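Local coordinates for sensor protein (Pseudomonas syringae pv. tomato, PDB 2R8R), which is the P-loop NTPase-like N-terminal region of KdpD, a sensor kinase that probably autophosphorylates on histidine with ATP in a two-component system, at residues A[19-30]-A[119-127]. Numbering follows the deposited sequence.
Sequences KTYAMLQAAHAQ and DVYTTVNVQ. With SO4 (sulfate ion), chain C.
Tyr121 and Met23 meet in the apolar half of this contact, where helix 19-30 lies nearly antiparallel (168°) over strand 119-125 of the parallel sheet. Met23 CG packs on Tyr121 CB at 3.8 Å. The two side chains run past each other in opposite directions. Met23 is a selenomethionine. Met23 CG stands anti to the backbone N (chi1 177°), and the bend at chi3 brings CE beside Thr123 CG2. The Tyr121 ring reaches on along the helix, with Met23 O near its plane at the edge. Ala26 CB approaches Tyr121 CE2 obliquely at 3.5 Å. Gln30 crosses the ring end, its CG 3.3 Å from Tyr121 OH.

Thr123 turns its methyl to the helix, with CG2 4.0 Å from Lys19 CB. Its hydroxyl hydrogen-bonds instead to Asp91, which also hydrogen-bonds Thr20 OG1.

The polar end centres on a sulfate, probably from the crystallisation liquor. Lys19 N and Thr20 N hydrogen-bond to its O3 and O4, and Gly16 N and Gly18 N add further hydrogen bonds. Lys19 bends at chi3 and chi4, curling its ammonium back to hydrogen-bond sulfate O3. Asn125 crosses Lys19 at about a right angle. Lys19 NZ and Asn125 ND2 come within 2.8 Å, but both are donors. A water makes the link, accepting from Lys19 NZ (2.7 Å) and donating to Asn125 OD1 (2.6 Å).

The sequence and the amides on the anion are consistent with a Walker A P-loop. The sulfate probably marks where a nucleotide phosphate would sit. Lys19 and the helix N-terminus would help offset the anion's charge.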
# COMPACT_ATOMS: atom_id res chain seq x y z
N LYS A 19 3.51 -0.15 7.55
CA LYS A 19 3.91 -0.59 6.19
C LYS A 19 4.65 0.48 5.41
O LYS A 19 5.73 0.23 4.85
CB LYS A 19 2.67 -0.96 5.38
CG LYS A 19 1.85 -2.13 5.88
CD LYS A 19 0.66 -2.41 4.90
CE LYS A 19 -0.41 -1.29 4.80
NZ LYS A 19 -1.01 -0.99 6.18
N THR A 20 4.06 1.69 5.35
CA THR A 20 4.66 2.78 4.59
C THR A 20 6.00 3.23 5.14
O THR A 20 6.96 3.38 4.40
CB THR A 20 3.76 3.98 4.53
OG1 THR A 20 2.60 3.61 3.82
CG2 THR A 20 4.41 5.11 3.79
N TYR A 21 6.08 3.39 6.46
CA TYR A 21 7.34 3.70 7.11
C TYR A 21 8.42 2.65 6.77
O TYR A 21 9.56 3.02 6.44
CB TYR A 21 7.12 3.80 8.62
CG TYR A 21 8.34 4.30 9.37
CD1 TYR A 21 8.55 5.66 9.52
CD2 TYR A 21 9.27 3.44 9.94
CE1 TYR A 21 9.62 6.17 10.18
CE2 TYR A 21 10.38 3.95 10.63
CZ TYR A 21 10.54 5.33 10.73
OH TYR A 21 11.59 5.94 11.39
N ALA A 22 8.08 1.37 6.87
CA ALA A 22 9.00 0.28 6.52
C ALA A 22 9.48 0.38 5.07
O ALA A 22 10.67 0.27 4.79
CB ALA A 22 8.39 -1.09 6.81
N MSE A 23 8.54 0.61 4.15
CA MSE A 23 8.88 0.84 2.78
C MSE A 23 9.85 2.03 2.56
O MSE A 23 10.77 1.94 1.72
CB MSE A 23 7.62 1.01 1.93
CG MSE A 23 7.95 1.32 0.46
SE MSE A 23 6.43 1.60 -0.71
CE MSE A 23 5.67 3.21 0.13
N LEU A 24 9.63 3.14 3.29
CA LEU A 24 10.43 4.32 3.10
C LEU A 24 11.83 4.15 3.67
O LEU A 24 12.79 4.64 3.06
CB LEU A 24 9.74 5.57 3.67
CG LEU A 24 8.45 6.02 2.95
CD1 LEU A 24 7.96 7.31 3.61
CD2 LEU A 24 8.66 6.22 1.46
N GLN A 25 11.95 3.42 4.81
CA GLN A 25 13.27 3.04 5.35
C GLN A 25 14.02 2.09 4.43
O GLN A 25 15.23 2.20 4.28
CB GLN A 25 13.16 2.38 6.74
CG GLN A 25 12.78 3.31 7.90
CD GLN A 25 13.90 4.32 8.25
OE1 GLN A 25 14.88 4.48 7.52
NE2 GLN A 25 13.74 4.98 9.39
N ALA A 26 13.32 1.15 3.81
CA ALA A 26 13.97 0.25 2.85
C ALA A 26 14.49 1.07 1.68
O ALA A 26 15.57 0.82 1.16
CB ALA A 26 13.01 -0.83 2.38
N ALA A 27 13.71 2.06 1.29
CA ALA A 27 14.02 2.92 0.14
C ALA A 27 15.25 3.82 0.38
O ALA A 27 16.04 4.06 -0.52
CB ALA A 27 12.80 3.74 -0.21
N HIS A 28 15.40 4.29 1.61
CA HIS A 28 16.56 5.06 2.04
C HIS A 28 17.83 4.22 2.05
O HIS A 28 18.90 4.71 1.66
CB HIS A 28 16.30 5.70 3.42
CG HIS A 28 15.62 7.02 3.34
ND1 HIS A 28 16.28 8.18 2.97
CD2 HIS A 28 14.32 7.38 3.51
CE1 HIS A 28 15.43 9.19 2.94
NE2 HIS A 28 14.23 8.73 3.28
N ALA A 29 17.74 2.96 2.47
CA ALA A 29 18.90 2.09 2.38
C ALA A 29 19.32 1.99 0.93
O ALA A 29 20.48 2.17 0.62
CB ALA A 29 18.66 0.68 2.99
N GLN A 30 18.39 1.76 0.02
CA GLN A 30 18.71 1.74 -1.40
C GLN A 30 19.30 3.07 -1.91
O GLN A 30 20.26 3.07 -2.69
CB GLN A 30 17.47 1.39 -2.22
CG GLN A 30 16.90 -0.01 -1.97
CD GLN A 30 17.89 -1.15 -2.18
OE1 GLN A 30 18.20 -1.87 -1.23
NE2 GLN A 30 18.37 -1.34 -3.40
N ASP A 119 12.23 -1.63 -10.78
CA ASP A 119 11.87 -2.27 -9.51
C ASP A 119 10.77 -1.48 -8.82
O ASP A 119 10.70 -0.25 -8.94
CB ASP A 119 13.10 -2.36 -8.57
CG ASP A 119 14.21 -3.25 -9.13
OD1 ASP A 119 13.92 -4.29 -9.76
OD2 ASP A 119 15.38 -2.90 -8.91
N VAL A 120 9.91 -2.20 -8.11
CA VAL A 120 8.83 -1.60 -7.36
C VAL A 120 8.74 -2.10 -5.92
O VAL A 120 8.80 -3.31 -5.66
CB VAL A 120 7.45 -1.76 -8.07
CG1 VAL A 120 6.37 -1.14 -7.19
CG2 VAL A 120 7.44 -1.11 -9.49
N TYR A 121 8.61 -1.15 -4.99
CA TYR A 121 8.21 -1.46 -3.59
C TYR A 121 6.76 -1.01 -3.45
O TYR A 121 6.37 0.03 -3.97
CB TYR A 121 9.05 -0.67 -2.56
CG TYR A 121 10.50 -1.12 -2.33
CD1 TYR A 121 11.09 -2.11 -3.09
CD2 TYR A 121 11.28 -0.49 -1.34
CE1 TYR A 121 12.43 -2.49 -2.88
CE2 TYR A 121 12.60 -0.88 -1.12
CZ TYR A 121 13.16 -1.89 -1.89
OH TYR A 121 14.47 -2.26 -1.65
N THR A 122 5.96 -1.82 -2.76
CA THR A 122 4.54 -1.53 -2.58
C THR A 122 4.05 -1.99 -1.22
O THR A 122 4.72 -2.76 -0.55
CB THR A 122 3.65 -2.14 -3.76
OG1 THR A 122 2.35 -1.53 -3.75
CG2 THR A 122 3.50 -3.67 -3.65
N THR A 123 2.90 -1.48 -0.81
CA THR A 123 2.27 -1.87 0.45
C THR A 123 0.86 -2.38 0.16
O THR A 123 0.21 -1.94 -0.78
CB THR A 123 2.18 -0.69 1.38
OG1 THR A 123 1.33 0.28 0.79
CG2 THR A 123 3.59 -0.07 1.59
N VAL A 124 0.40 -3.34 0.97
CA VAL A 124 -0.96 -3.78 0.90
C VAL A 124 -1.39 -4.34 2.25
O VAL A 124 -0.59 -4.99 2.94
CB VAL A 124 -1.14 -4.83 -0.20
CG1 VAL A 124 -0.54 -6.22 0.23
CG2 VAL A 124 -2.62 -4.92 -0.64
N ASN A 125 -2.65 -4.08 2.62
CA ASN A 125 -3.32 -4.78 3.74
C ASN A 125 -3.94 -6.09 3.31
O ASN A 125 -4.45 -6.20 2.21
CB ASN A 125 -4.36 -3.89 4.40
CG ASN A 125 -3.74 -2.79 5.19
OD1 ASN A 125 -4.14 -1.62 5.09
ND2 ASN A 125 -2.73 -3.14 5.93
N VAL A 126 -3.92 -7.07 4.20
CA VAL A 126 -4.30 -8.44 3.84
C VAL A 126 -5.75 -8.57 3.37
O VAL A 126 -6.05 -9.47 2.59
CB VAL A 126 -4.02 -9.41 4.98
CG1 VAL A 126 -5.01 -9.23 6.12
CG2 VAL A 126 -4.05 -10.80 4.45
N GLN A 127 -6.63 -7.67 3.84
CA GLN A 127 -8.07 -7.69 3.53
C GLN A 127 -8.43 -7.61 2.05
O GLN A 127 -9.53 -8.03 1.63
CB GLN A 127 -8.79 -6.53 4.24
CG GLN A 127 -8.29 -5.17 3.81
CD GLN A 127 -8.84 -4.02 4.62
OE1 GLN A 127 -9.92 -3.55 4.29
NE2 GLN A 127 -8.08 -3.54 5.66
S SO4 C . 0.57 1.81 7.61
O1 SO4 C . -0.81 2.11 7.32
O2 SO4 C . 1.09 2.47 8.76
O3 SO4 C . 0.52 0.35 7.71
O4 SO4 C . 1.39 2.39 6.53
O HOH W 1 -2.94 0.70 5.29